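Local coordinates for homoserine dehydrogenase (Thermoplasma acidophilum, PDB 3ING), which probably catalyses the NADP-dependent interconversion of L-aspartate semialdehyde and L-homoserine, a shared step of threonine and methionine biosynthesis, at residues 18-23 / 55-60; 36-41 / 81-86; 112-117 / 311-316; 127-132 / 139-144; 150-155 / 218-223. One frame throughout, in Å; residues are numbered along the deposited sequence. Where two conformers were deposited one is given.

Interaction 1: 18-23 / 55-60; sequences NVLRII and SSIISN
Ile-58 lies against Leu-20 and Arg-21 where helix 54-64 packs on helix 14-29, the helix that follows the first strand of the Rossmann-type nucleotide-binding domain. The two short segments run roughly antiparallel, at 148°, with axes 9.9 Å apart, a spacing that branched aliphatic side chains bridge. Ile-58 can be followed outward from its CB. Its CG2 branch, anti to the backbone N, turns obliquely toward the guanidinium of Arg-21. The other branch reaches across: CG1 rests 3.9 Å from Leu-20 CB, and CD1 ends over the backbone of the facing helix, 3.8 Å from Arg-21 N, with the Arg-21 CG methylene beside it. Leu-20 extends the apolar patch inward, its CD1 meeting Ile-57 CG2 at 4.0 Å as the two side chains cross at about a right angle. At the margin Arg-21 keeps its chain extended from CG to NE, and its charged end forms a salt bridge with Glu-62 further along helix 54-64. Replacing this arginine with an alanine would probably leave Glu-62 without its charge partner and strip the flank of Ile-58 of its methylene cover. The guanidinium is also tied to its own helix: NH1 donates to Asn-18 OD1 at 2.9 Å, approaching from above the carbonyl plane while the oxygen lies near the guanidinium plane.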
# COMPACT_ATOMS: atom_id res chain seq x y z
N ASN A 18 -1.48 22.25 -6.17
CA ASN A 18 -0.42 21.25 -5.99
C ASN A 18 -0.56 20.09 -6.97
O ASN A 18 0.42 19.44 -7.33
CB ASN A 18 -0.39 20.73 -4.54
CG ASN A 18 0.38 21.65 -3.61
OD1 ASN A 18 1.44 22.13 -3.97
ND2 ASN A 18 -0.18 21.92 -2.42
N VAL A 19 -1.80 19.80 -7.37
CA VAL A 19 -2.00 18.78 -8.39
C VAL A 19 -1.33 19.22 -9.71
O VAL A 19 -0.59 18.45 -10.34
CB VAL A 19 -3.50 18.44 -8.58
CG1 VAL A 19 -3.71 17.71 -9.89
CG2 VAL A 19 -4.06 17.57 -7.37
N LEU A 20 -1.51 20.48 -10.07
CA LEU A 20 -0.85 21.03 -11.24
C LEU A 20 0.67 21.01 -11.06
O LEU A 20 1.40 20.67 -11.98
CB LEU A 20 -1.33 22.47 -11.49
CG LEU A 20 -2.76 22.69 -11.97
CD1 LEU A 20 -3.03 24.16 -12.28
CD2 LEU A 20 -3.05 21.83 -13.20
N ARG A 21 1.15 21.38 -9.89
CA ARG A 21 2.60 21.38 -9.67
C ARG A 21 3.19 20.00 -9.87
O ARG A 21 4.21 19.85 -10.56
CB ARG A 21 2.95 21.87 -8.26
CG ARG A 21 2.74 23.38 -8.02
CD ARG A 21 3.16 23.85 -6.62
NE ARG A 21 2.82 25.26 -6.42
CZ ARG A 21 1.87 25.72 -5.62
NH1 ARG A 21 1.13 24.92 -4.87
NH2 ARG A 21 1.69 27.03 -5.53
N ILE A 22 2.53 18.99 -9.30
CA ILE A 22 3.01 17.60 -9.42
C ILE A 22 2.96 17.12 -10.85
O ILE A 22 3.92 16.53 -11.33
CB ILE A 22 2.24 16.65 -8.46
CG1 ILE A 22 2.63 17.01 -7.01
CG2 ILE A 22 2.58 15.15 -8.73
CD1 ILE A 22 1.87 16.31 -5.91
N ILE A 23 1.89 17.43 -11.56
CA ILE A 23 1.77 17.06 -12.97
C ILE A 23 2.86 17.73 -13.78
O ILE A 23 3.51 17.10 -14.63
CB ILE A 23 0.36 17.42 -13.55
CG1 ILE A 23 -0.71 16.54 -12.91
CG2 ILE A 23 0.40 17.35 -15.15
CD1 ILE A 23 -2.18 16.89 -13.24
N SER A 55 2.61 25.61 -16.07
CA SER A 55 3.43 26.46 -15.21
C SER A 55 2.96 27.90 -15.32
O SER A 55 3.01 28.63 -14.36
CB SER A 55 4.92 26.33 -15.51
OG SER A 55 5.16 26.70 -16.82
N SER A 56 2.51 28.29 -16.50
CA SER A 56 1.98 29.62 -16.66
C SER A 56 0.69 29.80 -15.86
O SER A 56 0.46 30.85 -15.26
CB SER A 56 1.75 29.94 -18.11
OG SER A 56 1.66 31.31 -18.24
N ILE A 57 -0.16 28.78 -15.85
CA ILE A 57 -1.39 28.84 -15.07
C ILE A 57 -1.08 28.87 -13.58
O ILE A 57 -1.71 29.61 -12.82
CB ILE A 57 -2.32 27.65 -15.40
CG1 ILE A 57 -2.88 27.85 -16.83
CG2 ILE A 57 -3.42 27.54 -14.37
CD1 ILE A 57 -3.56 26.63 -17.42
N ILE A 58 -0.11 28.07 -13.14
CA ILE A 58 0.30 28.09 -11.73
C ILE A 58 0.78 29.51 -11.34
O ILE A 58 0.36 30.07 -10.31
CB ILE A 58 1.41 27.08 -11.47
CG1 ILE A 58 0.87 25.64 -11.58
CG2 ILE A 58 2.00 27.31 -10.06
CD1 ILE A 58 2.00 24.61 -11.72
N SER A 59 1.63 30.09 -12.17
CA SER A 59 2.17 31.39 -11.91
C SER A 59 1.07 32.46 -11.82
O SER A 59 1.10 33.32 -10.92
CB SER A 59 3.23 31.74 -12.95
OG SER A 59 3.62 33.09 -12.85
N ASN A 60 0.11 32.42 -12.75
CA ASN A 60 -0.98 33.37 -12.78
C ASN A 60 -1.91 33.23 -11.56
O ASN A 60 -2.37 34.23 -11.01
CB ASN A 60 -1.82 33.23 -14.05
CG ASN A 60 -2.77 34.39 -14.25
OD1 ASN A 60 -3.99 34.24 -14.19
ND2 ASN A 60 -2.21 35.58 -14.42

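Interaction 2: 36-41 / 81-86; sequences KVVGVS and EAADLL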
# COMPACT_ATOMS: atom_id res chain seq x y z
N LYS A 36 -1.78 15.62 -19.74
CA LYS A 36 -2.10 16.85 -20.43
C LYS A 36 -3.37 17.44 -19.83
O LYS A 36 -4.41 16.78 -19.81
CB LYS A 36 -2.28 16.59 -21.93
CG LYS A 36 -2.66 17.82 -22.74
CD LYS A 36 -2.64 17.56 -24.27
N VAL A 37 -3.26 18.67 -19.35
CA VAL A 37 -4.38 19.36 -18.73
C VAL A 37 -5.05 20.15 -19.82
O VAL A 37 -4.45 21.04 -20.40
CB VAL A 37 -3.90 20.23 -17.58
CG1 VAL A 37 -5.00 21.18 -17.11
CG2 VAL A 37 -3.38 19.33 -16.43
N VAL A 38 -6.29 19.81 -20.13
CA VAL A 38 -7.04 20.47 -21.20
C VAL A 38 -8.18 21.34 -20.70
O VAL A 38 -8.88 21.99 -21.49
CB VAL A 38 -7.57 19.42 -22.22
CG1 VAL A 38 -6.41 18.58 -22.76
CG2 VAL A 38 -8.67 18.57 -21.61
N GLY A 39 -8.38 21.39 -19.39
CA GLY A 39 -9.37 22.29 -18.80
C GLY A 39 -9.05 22.49 -17.34
O GLY A 39 -8.63 21.55 -16.68
N VAL A 40 -9.21 23.70 -16.84
CA VAL A 40 -8.91 23.97 -15.43
C VAL A 40 -9.75 25.12 -14.93
O VAL A 40 -9.93 26.09 -15.65
CB VAL A 40 -7.39 24.27 -15.20
CG1 VAL A 40 -6.92 25.44 -16.03
CG2 VAL A 40 -7.11 24.51 -13.73
N SER A 41 -10.29 24.99 -13.72
CA SER A 41 -11.06 26.07 -13.07
C SER A 41 -10.76 26.39 -11.57
O SER A 41 -10.17 25.64 -10.89
CB SER A 41 -12.56 25.77 -13.15
OG SER A 41 -12.85 24.50 -12.51
N GLU A 81 -13.42 20.30 -24.70
CA GLU A 81 -12.25 19.55 -25.08
C GLU A 81 -12.44 18.11 -24.71
O GLU A 81 -12.96 17.79 -23.64
CB GLU A 81 -11.00 20.09 -24.35
CG GLU A 81 -10.59 21.51 -24.77
CD GLU A 81 -10.05 21.60 -26.20
OE1 GLU A 81 -9.45 20.60 -26.70
OE2 GLU A 81 -10.20 22.68 -26.80
N ALA A 82 -11.97 17.24 -25.59
CA ALA A 82 -11.92 15.82 -25.34
C ALA A 82 -10.94 15.56 -24.20
O ALA A 82 -9.82 16.04 -24.25
CB ALA A 82 -11.47 15.09 -26.61
N ALA A 83 -11.38 14.79 -23.21
CA ALA A 83 -10.58 14.44 -22.04
C ALA A 83 -10.93 13.00 -21.64
O ALA A 83 -11.98 12.49 -21.98
CB ALA A 83 -10.87 15.38 -20.88
N ASP A 84 -10.04 12.38 -20.89
CA ASP A 84 -10.25 11.03 -20.39
C ASP A 84 -10.78 11.01 -18.94
O ASP A 84 -11.39 10.03 -18.51
CB ASP A 84 -8.91 10.36 -20.41
CG ASP A 84 -8.29 10.41 -21.81
OD1 ASP A 84 -8.94 9.84 -22.71
OD2 ASP A 84 -7.22 11.03 -22.00
N LEU A 85 -10.53 12.10 -18.22
CA LEU A 85 -10.73 12.10 -16.78
C LEU A 85 -11.02 13.48 -16.23
O LEU A 85 -10.41 14.47 -16.65
CB LEU A 85 -9.42 11.54 -16.21
CG LEU A 85 -9.09 11.16 -14.78
CD1 LEU A 85 -8.01 10.03 -14.80
CD2 LEU A 85 -8.59 12.38 -14.07
N LEU A 86 -11.99 13.56 -15.31
CA LEU A 86 -12.28 14.77 -14.57
C LEU A 86 -11.74 14.62 -13.15
O LEU A 86 -11.90 13.56 -12.54
CB LEU A 86 -13.79 15.05 -14.49
CG LEU A 86 -14.15 16.18 -13.49
CD1 LEU A 86 -14.14 17.57 -14.15
CD2 LEU A 86 -15.48 15.88 -12.85
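Val-38 packs against the loop 81-84 that leads into strand 85-88, and one methyl group carries most of the contact. Its CG2, placed between the backbone N and the carbonyl carbon, touches three consecutive residues. Ala-83 CB lies 3.9 Å from Val-38 CG2, Glu-81 CB is equally near that methyl, and Ala-82 O approaches it at 3.8 Å; since the Ala-82 methyl points away, this residue takes part through its backbone. This is the close-packed side, built from van der Waals contact alone. The looser side belongs to Glu-81. Its CG passes 3.7 Å from Val-38 O, after which the chain bends at chi2 (-69°) and carries the carboxylate away from Val-38, in a residue that remains partly exposed. Ala-82 is more exposed still. Its side chain also touches Arg-6 of strand 4-10, and Asp-84 is salt-bridged to the same arginine. Strand 34-41 bonds through its backbone to strand 4-10, which lies between it and strand 85-88. A loop before one strand that reaches across to the next but one, with strands 34-41, 4-10 and 85-88 parallel and side by side, belongs here to the parallel part of the sheet in a Rossmann-type dinucleotide-binding domain.

Interaction 3: 112-117 / 311-316; sequences NVVTAN and GAVVND. With NDP (NADPH dihydro-nicotinamide-adenine-dinucleotide phosphate), chain C.
The NADPH pocket of the Rossmann-type domain is bordered here by the end of strand 112-115, which packs through Val-114 and Ala-116 on helix 306-321 from the C-terminal part of the chain. Val-114 CG1, anti to its own amide nitrogen (chi1 171°), fits between two helix residues a turn apart: it lies 3.6 Å from Asp-316 CB and 3.9 Å from Val-313 CG1. The other Val-313 methyl, CG2, meets Ala-116 CB at 4.0 Å. Ala-116 faces the cofactor as well, its CB 3.6 Å from NDP O4D of the nicotinamide-side ribose, and Asn-117 CA approaches O3D of the same sugar. An ST turn shapes this exit from the strand, with Asn-117 N donating to Thr-115 OG1. The carboxylate of Asp-316 is buried but well partnered: Arg-140 pairs with OD1, and the backbone N of Glu-142 donates to OD2. A single water completes the join, donating to Asp-316 OD2 at 2.8 Å and to Thr-115 O at 2.9 Å.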
# COMPACT_ATOMS: atom_id res chain seq x y z
N ASN A 112 -13.69 9.19 -16.97
CA ASN A 112 -13.68 8.66 -15.59
C ASN A 112 -13.49 9.82 -14.65
O ASN A 112 -13.28 10.96 -15.11
CB ASN A 112 -12.59 7.60 -15.40
CG ASN A 112 -12.80 6.39 -16.24
OD1 ASN A 112 -13.88 5.77 -16.24
ND2 ASN A 112 -11.77 6.01 -16.98
N VAL A 113 -13.58 9.57 -13.34
CA VAL A 113 -13.41 10.60 -12.36
C VAL A 113 -12.43 10.26 -11.27
O VAL A 113 -12.37 9.13 -10.81
CB VAL A 113 -14.81 10.94 -11.69
CG1 VAL A 113 -14.66 11.89 -10.52
CG2 VAL A 113 -15.75 11.55 -12.74
N VAL A 114 -11.66 11.26 -10.87
CA VAL A 114 -10.83 11.19 -9.67
C VAL A 114 -11.27 12.32 -8.74
O VAL A 114 -11.38 13.46 -9.17
CB VAL A 114 -9.36 11.37 -9.97
CG1 VAL A 114 -8.62 11.50 -8.68
CG2 VAL A 114 -8.83 10.18 -10.83
N THR A 115 -11.52 12.02 -7.47
CA THR A 115 -11.95 13.05 -6.57
C THR A 115 -11.19 13.05 -5.25
O THR A 115 -10.85 12.02 -4.69
CB THR A 115 -13.48 12.97 -6.30
OG1 THR A 115 -13.93 14.13 -5.54
CG2 THR A 115 -13.86 11.66 -5.56
N ALA A 116 -10.94 14.26 -4.77
CA ALA A 116 -10.50 14.57 -3.39
C ALA A 116 -11.67 15.05 -2.53
O ALA A 116 -11.58 15.10 -1.31
CB ALA A 116 -9.41 15.72 -3.42
N ASN A 117 -12.75 15.44 -3.19
CA ASN A 117 -13.94 15.96 -2.53
C ASN A 117 -14.75 14.79 -1.97
O ASN A 117 -15.03 13.84 -2.68
CB ASN A 117 -14.70 16.84 -3.54
CG ASN A 117 -16.08 17.31 -3.03
OD1 ASN A 117 -16.74 16.59 -2.34
ND2 ASN A 117 -16.50 18.49 -3.43
N GLY A 311 -0.58 14.38 -4.31
CA GLY A 311 0.15 13.23 -4.80
C GLY A 311 -0.75 12.01 -4.87
O GLY A 311 -0.64 11.23 -5.79
N ALA A 312 -1.68 11.91 -3.94
CA ALA A 312 -2.70 10.83 -3.93
C ALA A 312 -3.64 10.97 -5.11
O ALA A 312 -3.94 10.00 -5.82
CB ALA A 312 -3.49 10.86 -2.56
N VAL A 313 -4.07 12.20 -5.37
CA VAL A 313 -4.87 12.48 -6.57
C VAL A 313 -4.12 12.07 -7.85
O VAL A 313 -4.71 11.43 -8.74
CB VAL A 313 -5.31 13.99 -6.66
CG1 VAL A 313 -6.03 14.28 -7.96
CG2 VAL A 313 -6.15 14.40 -5.41
N VAL A 314 -2.83 12.39 -7.95
CA VAL A 314 -2.10 12.09 -9.19
C VAL A 314 -1.84 10.58 -9.29
O VAL A 314 -1.84 10.03 -10.38
CB VAL A 314 -0.83 12.95 -9.38
CG1 VAL A 314 -0.04 12.50 -10.63
CG2 VAL A 314 -1.20 14.43 -9.51
N ASN A 315 -1.68 9.91 -8.15
CA ASN A 315 -1.58 8.44 -8.17
C ASN A 315 -2.86 7.85 -8.76
O ASN A 315 -2.80 6.97 -9.62
CB ASN A 315 -1.34 7.85 -6.78
CG ASN A 315 -1.00 6.39 -6.85
OD1 ASN A 315 -1.84 5.51 -6.55
ND2 ASN A 315 0.19 6.11 -7.35
N ASP A 316 -4.02 8.38 -8.35
CA ASP A 316 -5.30 7.93 -8.91
C ASP A 316 -5.35 8.16 -10.42
O ASP A 316 -5.83 7.29 -11.16
CB ASP A 316 -6.50 8.59 -8.24
CG ASP A 316 -6.94 7.90 -6.94
OD1 ASP A 316 -6.57 6.72 -6.69
OD2 ASP A 316 -7.75 8.53 -6.22
PA NDP C . -9.67 25.24 -1.29
O1A NDP C . -8.30 25.68 -0.96
O2A NDP C . -10.78 26.03 -0.70
O5B NDP C . -9.89 25.23 -2.89
C5B NDP C . -11.11 24.97 -3.54
C4B NDP C . -11.00 25.29 -5.02
O4B NDP C . -12.23 25.14 -5.68
C3B NDP C . -10.64 26.77 -5.26
O3B NDP C . -9.97 26.93 -6.50
C2B NDP C . -11.97 27.43 -5.30
O2B NDP C . -11.99 28.65 -5.99
C1B NDP C . -12.73 26.41 -6.10
N9A NDP C . -14.17 26.43 -5.92
C8A NDP C . -14.94 26.76 -4.84
N7A NDP C . -16.25 26.54 -5.17
C5A NDP C . -16.29 26.07 -6.42
C6A NDP C . -17.37 25.72 -7.21
N6A NDP C . -18.57 25.52 -6.66
N1A NDP C . -17.08 25.27 -8.44
C2A NDP C . -15.79 25.21 -8.95
N3A NDP C . -14.70 25.55 -8.17
C4A NDP C . -15.00 25.98 -6.91
O3 NDP C . -9.85 23.69 -0.89
PN NDP C . -8.67 22.60 -0.73
O1N NDP C . -8.02 22.78 0.60
O2N NDP C . -7.86 22.67 -1.99
O5D NDP C . -9.49 21.20 -0.68
C5D NDP C . -10.10 20.81 -1.91
C4D NDP C . -10.85 19.50 -1.69
O4D NDP C . -9.91 18.53 -1.28
C3D NDP C . -11.88 19.55 -0.60
O3D NDP C . -13.11 18.91 -0.95
C2D NDP C . -11.21 18.88 0.58
O2D NDP C . -12.12 18.28 1.47
C1D NDP C . -10.34 17.85 -0.12
N1N NDP C . -9.23 17.38 0.69
C2N NDP C . -8.32 18.28 1.18
C3N NDP C . -7.35 17.92 2.10
C7N NDP C . -6.31 18.91 2.47
O7N NDP C . -5.05 18.42 2.70
N7N NDP C . -6.55 20.22 2.46
C4N NDP C . -7.00 16.45 2.33
C5N NDP C . -8.03 15.55 1.72
C6N NDP C . -9.07 16.04 0.92
P2B NDP C . -11.00 29.87 -5.65
O1X NDP C . -11.61 30.95 -6.50
O2X NDP C . -9.50 29.51 -5.88
O3X NDP C . -11.22 30.12 -4.19
O HOH W 1 -8.14 11.01 -5.03

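Interaction 4: 127-132 / 139-144; sequences DIMDSA and IRYEAT. With NA (sodium ion), chain B.
Met-129, a selenomethionine in this crystal, and Ile-139 join the helix and the last strand of a beta-alpha-beta unit, strand 112-115, helix 119-135 and strand 139-140, at the edge of the Rossmann-type sheet. Between the segments the interaction is apolar. The Met-129 chain bends at chi2 (-57°), bringing SE to 3.7 Å from Ile-139 CG2 with CE beside the same methyl; the two side chains cross at about a right angle. The longer branch of Ile-139 reaches the neighbouring helix residue, CD1 meeting Ile-128 CG2 more loosely at 4.3 Å. Met-129 CE continues to the Tyr-141 ring, approaching CE2 obliquely at 4.2 Å, while the phenol oxygen of Tyr-141 is hydrogen-bonded to His-224.

Hydrogen bonding takes over where the strand ends. Tyr-141 O accepts twice from Thr-144, from the backbone N and from OG1, the hydroxyl lying 2.7 Å away in the carbonyl plane; this double grip fastens the short 3-10 turn 142-144.

Beyond Tyr-141 lies a metal site, where Glu-142 gives the sodium ion two ligands and carbonyl oxygens of Val-145, Ala-146 and Val-149 complete the shell. With CG anti to the backbone N (chi1 -171°) and a bend at chi2, the carboxylate folds back toward its own carbonyl, so that the sodium ion sits 2.7 Å from Glu-142 O and 2.8 Å from Glu-142 OE2.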
# COMPACT_ATOMS: atom_id res chain seq x y z
N ASP A 127 -26.36 7.03 -6.23
CA ASP A 127 -26.58 7.64 -7.52
C ASP A 127 -25.29 7.80 -8.28
O ASP A 127 -25.25 7.59 -9.48
CB ASP A 127 -27.26 9.00 -7.35
CG ASP A 127 -28.67 8.87 -6.83
OD1 ASP A 127 -29.35 7.96 -7.31
OD2 ASP A 127 -29.07 9.66 -5.94
N ILE A 128 -24.22 8.15 -7.59
CA ILE A 128 -22.93 8.23 -8.26
C ILE A 128 -22.51 6.88 -8.82
O ILE A 128 -22.05 6.80 -9.96
CB ILE A 128 -21.84 8.78 -7.34
CG1 ILE A 128 -22.11 10.25 -7.04
CG2 ILE A 128 -20.43 8.53 -7.98
CD1 ILE A 128 -21.25 10.83 -5.90
N MSE A 129 -22.65 5.79 -8.05
CA MSE A 129 -22.18 4.47 -8.58
C MSE A 129 -23.06 3.95 -9.68
O MSE A 129 -22.60 3.27 -10.60
CB MSE A 129 -22.04 3.46 -7.47
CG MSE A 129 -21.06 3.94 -6.42
SE MSE A 129 -19.25 4.33 -7.16
CE MSE A 129 -18.41 4.92 -5.57
N ASP A 130 -24.35 4.27 -9.58
CA ASP A 130 -25.30 3.91 -10.62
C ASP A 130 -24.93 4.58 -11.94
O ASP A 130 -24.96 3.95 -13.00
CB ASP A 130 -26.68 4.35 -10.21
CG ASP A 130 -27.73 3.93 -11.19
OD1 ASP A 130 -27.57 2.86 -11.82
OD2 ASP A 130 -28.72 4.68 -11.30
N SER A 131 -24.61 5.86 -11.90
CA SER A 131 -24.25 6.57 -13.13
C SER A 131 -22.92 6.01 -13.66
O SER A 131 -22.74 5.86 -14.88
CB SER A 131 -24.20 8.08 -12.84
OG SER A 131 -23.84 8.82 -13.99
N ALA A 132 -21.99 5.71 -12.77
CA ALA A 132 -20.71 5.11 -13.18
C ALA A 132 -20.98 3.77 -13.92
O ALA A 132 -20.48 3.51 -15.02
CB ALA A 132 -19.80 4.89 -11.97
N ILE A 139 -14.65 5.65 -10.86
CA ILE A 139 -14.29 6.74 -10.01
C ILE A 139 -13.30 6.27 -8.97
O ILE A 139 -13.48 5.19 -8.37
CB ILE A 139 -15.55 7.39 -9.32
CG1 ILE A 139 -15.12 8.57 -8.45
CG2 ILE A 139 -16.42 6.32 -8.55
CD1 ILE A 139 -16.26 9.57 -8.12
N ARG A 140 -12.24 7.05 -8.78
CA ARG A 140 -11.29 6.80 -7.70
C ARG A 140 -11.25 8.00 -6.76
O ARG A 140 -11.59 9.14 -7.14
CB ARG A 140 -9.88 6.42 -8.23
CG ARG A 140 -9.83 5.13 -9.03
CD ARG A 140 -8.34 4.69 -9.30
NE ARG A 140 -7.71 4.30 -8.03
CZ ARG A 140 -7.81 3.08 -7.48
NH1 ARG A 140 -8.46 2.12 -8.08
NH2 ARG A 140 -7.23 2.83 -6.30
N TYR A 141 -10.91 7.71 -5.51
CA TYR A 141 -11.10 8.63 -4.39
C TYR A 141 -10.07 8.49 -3.26
O TYR A 141 -10.36 8.71 -2.09
CB TYR A 141 -12.55 8.51 -3.92
CG TYR A 141 -13.08 7.08 -3.77
CD1 TYR A 141 -12.86 6.36 -2.60
CD2 TYR A 141 -13.80 6.47 -4.79
CE1 TYR A 141 -13.35 5.06 -2.45
CE2 TYR A 141 -14.29 5.17 -4.63
CZ TYR A 141 -14.05 4.47 -3.47
OH TYR A 141 -14.53 3.17 -3.30
N GLU A 142 -8.84 8.19 -3.65
CA GLU A 142 -7.78 8.07 -2.67
C GLU A 142 -7.70 9.23 -1.69
O GLU A 142 -7.60 9.04 -0.48
CB GLU A 142 -6.42 7.97 -3.35
CG GLU A 142 -5.30 7.61 -2.36
CD GLU A 142 -5.53 6.24 -1.76
OE1 GLU A 142 -5.59 5.28 -2.54
OE2 GLU A 142 -5.68 6.14 -0.53
N ALA A 143 -7.70 10.44 -2.20
CA ALA A 143 -7.55 11.64 -1.39
C ALA A 143 -8.72 11.95 -0.46
O ALA A 143 -8.57 12.79 0.42
CB ALA A 143 -7.29 12.86 -2.31
N THR A 144 -9.87 11.29 -0.63
CA THR A 144 -11.04 11.56 0.19
C THR A 144 -10.93 11.02 1.62
O THR A 144 -11.65 11.50 2.45
CB THR A 144 -12.33 10.99 -0.42
OG1 THR A 144 -12.25 9.54 -0.42
CG2 THR A 144 -12.54 11.56 -1.84
NA NA B . -5.75 8.32 1.29

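Interaction 5: 150-155 / 218-223; sequences PLFSVL and SVILVN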
# COMPACT_ATOMS: atom_id res chain seq x y z
N PRO A 150 -1.56 6.35 1.75
CA PRO A 150 -2.16 5.32 0.89
C PRO A 150 -3.14 4.43 1.64
O PRO A 150 -2.80 3.83 2.67
CB PRO A 150 -0.95 4.50 0.41
CG PRO A 150 0.21 5.42 0.57
CD PRO A 150 -0.09 6.25 1.78
N LEU A 151 -4.36 4.33 1.11
CA LEU A 151 -5.42 3.65 1.78
C LEU A 151 -6.19 2.84 0.73
O LEU A 151 -6.13 1.61 0.73
CB LEU A 151 -6.31 4.69 2.51
CG LEU A 151 -7.24 4.18 3.61
CD1 LEU A 151 -7.77 5.32 4.52
CD2 LEU A 151 -8.36 3.37 3.06
N PHE A 152 -6.89 3.51 -0.18
CA PHE A 152 -7.71 2.72 -1.13
C PHE A 152 -6.84 1.96 -2.11
O PHE A 152 -7.20 0.85 -2.52
CB PHE A 152 -8.79 3.58 -1.79
CG PHE A 152 -9.80 4.07 -0.80
CD1 PHE A 152 -10.63 3.17 -0.13
CD2 PHE A 152 -9.85 5.38 -0.44
CE1 PHE A 152 -11.50 3.60 0.81
CE2 PHE A 152 -10.76 5.82 0.49
CZ PHE A 152 -11.58 4.92 1.11
N SER A 153 -5.69 2.50 -2.45
CA SER A 153 -4.76 1.81 -3.35
C SER A 153 -4.21 0.54 -2.66
O SER A 153 -3.92 -0.48 -3.31
CB SER A 153 -3.64 2.75 -3.76
OG SER A 153 -2.90 3.33 -2.68
N VAL A 154 -4.07 0.63 -1.33
CA VAL A 154 -3.62 -0.52 -0.49
C VAL A 154 -4.71 -1.59 -0.46
O VAL A 154 -4.46 -2.80 -0.63
CB VAL A 154 -3.28 -0.05 0.91
CG1 VAL A 154 -3.03 -1.23 1.88
CG2 VAL A 154 -2.07 0.93 0.86
N LEU A 155 -5.93 -1.14 -0.22
CA LEU A 155 -7.08 -2.04 -0.17
C LEU A 155 -7.32 -2.66 -1.54
O LEU A 155 -7.66 -3.84 -1.61
CB LEU A 155 -8.33 -1.32 0.33
CG LEU A 155 -8.39 -0.83 1.78
CD1 LEU A 155 -9.62 -0.04 2.01
CD2 LEU A 155 -8.34 -1.98 2.74
N SER A 218 -16.06 8.33 6.97
CA SER A 218 -16.50 7.06 7.48
C SER A 218 -17.50 6.38 6.56
O SER A 218 -17.57 5.15 6.54
CB SER A 218 -17.10 7.20 8.91
OG SER A 218 -18.41 7.80 8.94
N VAL A 219 -18.29 7.19 5.84
CA VAL A 219 -19.28 6.68 4.85
C VAL A 219 -18.53 6.04 3.70
O VAL A 219 -18.86 4.96 3.26
CB VAL A 219 -20.18 7.79 4.30
CG1 VAL A 219 -21.04 7.27 3.15
CG2 VAL A 219 -21.04 8.39 5.41
N ILE A 220 -17.55 6.76 3.19
CA ILE A 220 -16.76 6.28 2.06
C ILE A 220 -16.07 4.97 2.45
O ILE A 220 -16.09 4.00 1.68
CB ILE A 220 -15.75 7.36 1.59
CG1 ILE A 220 -16.51 8.59 1.13
CG2 ILE A 220 -14.77 6.79 0.47
CD1 ILE A 220 -15.64 9.81 0.89
N LEU A 221 -15.52 4.93 3.66
CA LEU A 221 -14.83 3.73 4.16
C LEU A 221 -15.77 2.53 4.29
O LEU A 221 -15.47 1.46 3.78
CB LEU A 221 -14.15 3.99 5.51
CG LEU A 221 -12.87 4.81 5.54
CD1 LEU A 221 -12.60 5.29 6.98
CD2 LEU A 221 -11.70 4.02 4.97
N VAL A 222 -16.88 2.70 5.00
CA VAL A 222 -17.81 1.59 5.21
C VAL A 222 -18.37 1.12 3.86
O VAL A 222 -18.44 -0.07 3.61
CB VAL A 222 -18.92 1.91 6.25
CG1 VAL A 222 -20.01 2.89 5.67
CG2 VAL A 222 -19.57 0.57 6.78
N ASN A 223 -18.73 2.05 2.97
CA ASN A 223 -19.28 1.65 1.64
C ASN A 223 -18.21 0.96 0.78
O ASN A 223 -18.48 -0.04 0.12
CB ASN A 223 -19.86 2.85 0.88
CG ASN A 223 -21.08 3.44 1.54
OD1 ASN A 223 -21.69 2.82 2.43
ND2 ASN A 223 -21.51 4.60 1.05
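The first turn of helix 152-157, with Leu-151 at its N-cap position, faces the middle of helix 212-226, the backbones coming nearest at Phe-152 and Leu-221, whose CA atoms are 8.9 Å apart. Side chains bridge that distance. Phe-152 reaches across with its ring tip, CZ lying 3.8 Å from Ile-220 CG2 and 4.0 Å from Leu-221 CD2, so it meets two successive residues of the partner helix. Leu-151 places CD2 over the centre of the Phe-152 ring, 3.8 Å above its plane, and the same methyl touches Leu-221 CD2 at 3.9 Å. Other aromatics enclose the group: Tyr-141 meets the Phe-152 ring edge-to-face, and His-224 also packs on it. Were Phe-152 replaced by an alanine, a gap between the two helices is likely to open, with Ile-220 and Leu-221 losing their shared aromatic partner. Close to the sodium site, whose ligand Glu-142 accepts from the backbone N atoms of Leu-151, Phe-152 and Ser-153, the contact between the helices is purely hydrophobic, which implies that shape and burial hold them together here.

Interactions 3 and 5 are fully buried, whereas 1, 2 and 4 are partly buried and carry polar groups at their margins. Interactions 1 and 2 meet through strand 34-41, Val-37 and Val-40 packing against helices 14-29 and 54-64. Interactions 2, 3 and 4 reach the same sheet: Leu-86 O pairs with Val-114 N, and Arg-140 O with Thr-115 N. Helix 306-321 of interaction 3 also packs on helix 14-29 of interaction 1, so the C-terminal helix is built into the nucleotide-binding domain. Aliphatic packing recurs in all five, but cofactor and bridging water belong to interaction 3, Glu-142 of interaction 4 binds the sodium ion, and the buried interaction 5 is apolar.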